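Local atomic coordinates of Xaa-Pro dipeptidase (PDB entry 3I7M), a protein that probably acts as a manganese-dependent metallopeptidase of family M24B, this chain being its creatinase/prolidase-type N-terminal domain. Residues H96-H101 with Q120-S125. Residues are numbered along the deposited sequence; the frame is centred on the assembly and turned at random.
Sequences HVNPEH and QFSAPS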
loop_
_atom_site.group_PDB
_atom_site.type_symbol
_atom_site.label_atom_id
_atom_site.label_comp_id
_atom_site.label_asym_id
_atom_site.label_seq_id
_atom_site.Cartn_x
_atom_site.Cartn_y
_atom_site.Cartn_z
ATOM N N HIS A 96 4.116 -9.985 10.691
ATOM C CA HIS A 96 3.367 -11.186 11.090
ATOM C C HIS A 96 2.037 -11.333 10.414
ATOM O O HIS A 96 1.086 -11.887 10.995
ATOM C CB HIS A 96 3.251 -11.250 12.619
ATOM C CG HIS A 96 4.556 -11.021 13.320
ATOM N ND1 HIS A 96 5.620 -11.895 13.206
ATOM C CD2 HIS A 96 5.003 -9.984 14.069
ATOM C CE1 HIS A 96 6.649 -11.424 13.886
ATOM N NE2 HIS A 96 6.303 -10.265 14.417
ATOM N N VAL A 97 1.960 -10.881 9.157
ATOM C CA VAL A 97 0.767 -10.993 8.368
ATOM C C VAL A 97 0.989 -11.948 7.225
ATOM O O VAL A 97 1.945 -11.808 6.435
ATOM C CB VAL A 97 0.309 -9.610 7.836
ATOM C CG1 VAL A 97 -0.819 -9.808 6.789
ATOM C CG2 VAL A 97 -0.063 -8.665 8.976
ATOM N N ASN A 98 0.132 -12.966 7.146
ATOM C CA ASN A 98 0.079 -13.868 6.003
ATOM C C ASN A 98 -1.241 -13.537 5.371
ATOM O O ASN A 98 -2.288 -14.036 5.825
ATOM C CB ASN A 98 0.127 -15.337 6.435
ATOM C CG ASN A 98 -0.041 -16.321 5.270
ATOM O OD1 ASN A 98 0.088 -15.974 4.098
ATOM N ND2 ASN A 98 -0.293 -17.589 5.618
ATOM N N PRO A 99 -1.232 -12.662 4.343
ATOM C CA PRO A 99 -2.524 -12.087 3.944
ATOM C C PRO A 99 -3.500 -13.027 3.294
ATOM O O PRO A 99 -3.156 -13.844 2.397
ATOM C CB PRO A 99 -2.149 -10.976 2.962
ATOM C CG PRO A 99 -0.827 -11.283 2.493
ATOM C CD PRO A 99 -0.110 -12.060 3.601
ATOM N N GLU A 100 -4.739 -12.905 3.718
ATOM C CA GLU A 100 -5.828 -13.621 3.076
ATOM C C GLU A 100 -6.555 -12.612 2.210
ATOM O O GLU A 100 -6.049 -12.318 1.117
ATOM C CB GLU A 100 -6.713 -14.315 4.113
ATOM C CG GLU A 100 -5.939 -15.463 4.791
ATOM C CD GLU A 100 -6.770 -16.309 5.734
ATOM O OE1 GLU A 100 -8.009 -16.296 5.654
ATOM O OE2 GLU A 100 -6.135 -16.993 6.559
ATOM N N HIS A 101 -7.635 -11.991 2.650
ATOM C CA HIS A 101 -8.283 -10.985 1.836
ATOM C C HIS A 101 -7.459 -9.723 1.820
ATOM O O HIS A 101 -7.006 -9.254 2.875
ATOM C CB HIS A 101 -9.706 -10.714 2.273
ATOM C CG HIS A 101 -10.568 -11.906 2.190
ATOM N ND1 HIS A 101 -11.272 -12.239 1.057
ATOM C CD2 HIS A 101 -10.712 -12.938 3.049
ATOM C CE1 HIS A 101 -11.932 -13.369 1.285
ATOM N NE2 HIS A 101 -11.582 -13.827 2.472
ATOM N N GLN A 120 3.758 -13.240 -4.249
ATOM C CA GLN A 120 4.699 -13.273 -3.115
ATOM C C GLN A 120 4.100 -13.876 -1.865
ATOM O O GLN A 120 4.831 -14.086 -0.900
ATOM C CB GLN A 120 5.171 -11.858 -2.850
ATOM C CG GLN A 120 5.965 -11.319 -3.977
ATOM C CD GLN A 120 7.363 -11.959 -4.143
ATOM O OE1 GLN A 120 8.014 -12.306 -3.148
ATOM N NE2 GLN A 120 7.775 -12.174 -5.369
ATOM N N PHE A 121 2.795 -14.143 -1.869
ATOM C CA PHE A 121 2.042 -14.635 -0.708
ATOM C C PHE A 121 1.462 -16.004 -0.955
ATOM O O PHE A 121 1.267 -16.377 -2.109
ATOM C CB PHE A 121 0.956 -13.661 -0.325
ATOM C CG PHE A 121 1.487 -12.300 0.012
ATOM C CD1 PHE A 121 1.171 -11.221 -0.786
ATOM C CD2 PHE A 121 2.270 -12.100 1.131
ATOM C CE1 PHE A 121 1.648 -9.991 -0.493
ATOM C CE2 PHE A 121 2.712 -10.832 1.410
ATOM C CZ PHE A 121 2.374 -9.800 0.599
ATOM N N SER A 122 1.171 -16.759 0.100
ATOM C CA SER A 122 0.827 -18.162 -0.156
ATOM C C SER A 122 -0.536 -18.359 -0.795
ATOM O O SER A 122 -0.662 -19.117 -1.753
ATOM C CB SER A 122 0.957 -19.016 1.078
ATOM O OG SER A 122 0.507 -18.320 2.191
ATOM N N ALA A 123 -1.557 -17.664 -0.317
ATOM C CA ALA A 123 -2.882 -17.815 -0.941
ATOM C C ALA A 123 -3.765 -16.634 -0.602
ATOM O O ALA A 123 -4.749 -16.733 0.107
ATOM C CB ALA A 123 -3.571 -19.125 -0.588
ATOM N N PRO A 124 -3.414 -15.489 -1.131
ATOM C CA PRO A 124 -4.226 -14.282 -0.889
ATOM C C PRO A 124 -5.468 -14.252 -1.781
ATOM O O PRO A 124 -5.530 -14.986 -2.777
ATOM C CB PRO A 124 -3.271 -13.156 -1.310
ATOM C CG PRO A 124 -2.457 -13.811 -2.429
ATOM C CD PRO A 124 -2.266 -15.198 -2.028
ATOM N N SER A 125 -6.412 -13.407 -1.445
ATOM C CA SER A 125 -7.660 -13.267 -2.193
ATOM C C SER A 125 -7.918 -11.780 -2.441
ATOM O O SER A 125 -8.104 -11.028 -1.481
ATOM C CB SER A 125 -8.873 -13.783 -1.399
ATOM O OG SER A 125 -8.798 -15.185 -1.174
HETATM O O HOH W 1 -1.503 -15.723 1.976
#
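Glu100 and Pro124 bring their backbones to 4.3 Å between CA atoms, and one residue later His101 and Ser125 pair as a parallel bridge, bonded from Ser125 N to Glu100 O at 2.8 Å. Here the loops after helices 84-94 and 111-118 run into parallel strands 101-104 and 125-129, the latter an edge strand of the mixed sheet within this chain, a creatinase/prolidase N-terminal domain. The bond is fairly straight at hydrogen (161°), although the amide nitrogen stands above the carbonyl plane.

Just before the strands, Pro99 lies on Phe121 in a CH-pi contact: Pro99 CG sits over the centre of the phenyl ring, 3.5 Å from its centroid, while Pro99 CD lies 3.4 Å from Phe121 CD2. The two side chains cross at about a right angle, and the pyrrolidine meets the aromatic face with CG and CD. Both residues are buried, and Met20 of strand 20-23 touches each of them, tying the pair to the neighbouring part of the sheet. An alanine in place of Phe121 would probably leave Pro99 CG without the aromatic face it rests on and open a gap beside Met20.

Beside this contact, a water lies between the loops and accepts a hydrogen bond from Ala123 N at 3.0 Å. In the conformer described, Asn98, its CG anti to the backbone N (chi1 175°), takes a bond from this water at OD1; the bridge through Asn98 and the unusually short bond from the water to Pro99 O are doubtful. Beside the bridge between the strands, His101 ND1 is hydrogen-bonded to Asp127 OD1, which helps fix the imidazole's rotation; that same ND1 lies 3.8 Å from Ser125 CB.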